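Side-chain contact in ABC transporter substrate binding protein (Ribose) (Agrobacterium vitis, PDB 4WUT), which probably serves as the sugar-binding component of an ABC transporter and can hold beta-D-fucopyranose: residues A[296-300]-A[301-305]. Residues are numbered along the deposited sequence; the frame is centred on the assembly and turned at random.
Sequences VVVTK and QNIDK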
loop_
_atom_site.group_PDB
_atom_site.type_symbol
_atom_site.label_atom_id
_atom_site.label_comp_id
_atom_site.label_asym_id
_atom_site.label_seq_id
_atom_site.Cartn_x
_atom_site.Cartn_y
_atom_site.Cartn_z
ATOM N N VAL A 296 -7.206 9.280 3.780
ATOM C CA VAL A 296 -8.346 10.070 3.359
ATOM C C VAL A 296 -9.170 9.238 2.381
ATOM O O VAL A 296 -8.639 8.697 1.406
ATOM C CB VAL A 296 -7.896 11.361 2.667
ATOM C CG1 VAL A 296 -9.119 12.216 2.252
ATOM C CG2 VAL A 296 -6.976 12.152 3.573
ATOM N N VAL A 297 -10.468 9.119 2.643
ATOM C CA VAL A 297 -11.363 8.468 1.698
ATOM C C VAL A 297 -11.791 9.522 0.702
ATOM O O VAL A 297 -12.514 10.458 1.043
ATOM C CB VAL A 297 -12.588 7.846 2.390
ATOM C CG1 VAL A 297 -13.524 7.233 1.361
ATOM C CG2 VAL A 297 -12.134 6.774 3.393
ATOM N N VAL A 298 -11.332 9.359 -0.530
ATOM C CA VAL A 298 -11.537 10.344 -1.578
ATOM C C VAL A 298 -12.706 9.925 -2.464
ATOM O O VAL A 298 -12.740 8.803 -2.985
ATOM C CB VAL A 298 -10.272 10.488 -2.454
ATOM C CG1 VAL A 298 -10.573 11.339 -3.657
ATOM C CG2 VAL A 298 -9.114 11.080 -1.672
ATOM N N THR A 299 -13.630 10.871 -2.646
ATOM C CA THR A 299 -14.851 10.689 -3.407
ATOM C C THR A 299 -15.095 11.948 -4.223
ATOM O O THR A 299 -14.331 12.909 -4.135
ATOM C CB THR A 299 -16.057 10.518 -2.482
ATOM O OG1 THR A 299 -16.305 11.755 -1.792
ATOM C CG2 THR A 299 -15.835 9.395 -1.473
ATOM N N LYS A 300 -16.173 11.945 -5.006
ATOM C CA LYS A 300 -16.588 13.144 -5.730
ATOM C C LYS A 300 -16.935 14.287 -4.771
ATOM O O LYS A 300 -16.921 15.460 -5.153
ATOM C CB LYS A 300 -17.798 12.828 -6.614
ATOM C CG LYS A 300 -17.503 12.174 -7.963
ATOM C CD LYS A 300 -18.827 11.830 -8.685
ATOM C CE LYS A 300 -18.646 11.283 -10.092
ATOM N NZ LYS A 300 -19.970 10.910 -10.738
ATOM N N GLN A 301 -17.265 13.954 -3.528
ATOM C CA GLN A 301 -17.662 14.975 -2.552
ATOM C C GLN A 301 -16.484 15.702 -1.899
ATOM O O GLN A 301 -16.696 16.723 -1.265
ATOM C CB GLN A 301 -18.543 14.362 -1.451
ATOM C CG GLN A 301 -19.927 13.887 -1.902
ATOM C CD GLN A 301 -19.919 12.586 -2.666
ATOM O OE1 GLN A 301 -20.299 12.549 -3.836
ATOM N NE2 GLN A 301 -19.511 11.506 -2.012
ATOM N N ASN A 302 -15.258 15.188 -2.017
ATOM C CA ASN A 302 -14.115 15.848 -1.376
ATOM C C ASN A 302 -12.811 15.843 -2.175
ATOM O O ASN A 302 -11.783 16.272 -1.685
ATOM C CB ASN A 302 -13.862 15.236 0.005
ATOM C CG ASN A 302 -13.250 13.866 -0.075
ATOM O OD1 ASN A 302 -13.238 13.268 -1.131
ATOM N ND2 ASN A 302 -12.748 13.365 1.054
ATOM N N ILE A 303 -12.860 15.397 -3.422
ATOM C CA ILE A 303 -11.630 15.208 -4.188
ATOM C C ILE A 303 -10.765 16.464 -4.422
ATOM O O ILE A 303 -9.546 16.362 -4.615
ATOM C CB ILE A 303 -11.923 14.512 -5.525
ATOM C CG1 ILE A 303 -10.613 14.113 -6.214
ATOM C CG2 ILE A 303 -12.772 15.393 -6.392
ATOM C CD1 ILE A 303 -10.775 13.072 -7.320
ATOM N N ASP A 304 -11.387 17.641 -4.387
ATOM C CA ASP A 304 -10.638 18.883 -4.542
ATOM C C ASP A 304 -10.403 19.623 -3.224
ATOM O O ASP A 304 -9.870 20.735 -3.210
ATOM C CB ASP A 304 -11.360 19.820 -5.513
ATOM C CG ASP A 304 -11.416 19.267 -6.927
ATOM O OD1 ASP A 304 -10.345 18.909 -7.472
ATOM O OD2 ASP A 304 -12.529 19.199 -7.494
ATOM N N LYS A 305 -10.798 19.032 -2.108
ATOM C CA LYS A 305 -10.499 19.662 -0.825
ATOM C C LYS A 305 -8.993 19.580 -0.522
ATOM O O LYS A 305 -8.314 18.667 -0.998
ATOM C CB LYS A 305 -11.295 19.004 0.287
ATOM C CG LYS A 305 -12.776 19.248 0.201
ATOM C CD LYS A 305 -13.452 18.808 1.488
ATOM C CE LYS A 305 -14.789 19.458 1.648
ATOM N NZ LYS A 305 -15.210 19.507 3.070
#
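The carboxamide of Asn302 turns back on the strand that leads into its loop and pairs with the backbone there through both polar atoms. Its ND2 donates to Val297 O at 2.9 Å, approaching somewhat tilted from that carbonyl's plane. OD1 accepts from Thr299 N at 2.9 Å in a nearly straight bond (169° at the hydrogen). Gripped at both ends, the amide is fixed in its rotation and takes up the C=O of Val297 and the N-H of Thr299 where the strand runs out, much as a neighbouring strand would. With chi1 at 73°, CG lies between the backbone N and carbonyl carbon of Asn302, which folds the group back over the chain. CG1 of Val296 packs beside ND2.

Thr299 organises the bend itself. Its OG1 accepts from Gln301 N at 3.0 Å, as in an ST motif, and its carbonyl O receives Asn302 N at 3.2 Å from well above the carbonyl plane. The side chain of Gln301, bent at chi2, brings NE2 near the Thr299 hydroxyl, at an angle that makes no hydrogen bond. Beyond the amide, Val298 CG1 meets Ile303 CG1 at 3.8 Å.

A type I turn from Asn302 to Lys305 then delivers the chain to helix 306-309, with Lys305 as N-cap. Val298 bonds through its backbone to Thr262 of strand 261-265 and touches Ala308, while Ile303 packs against Val254 of helix 248-255.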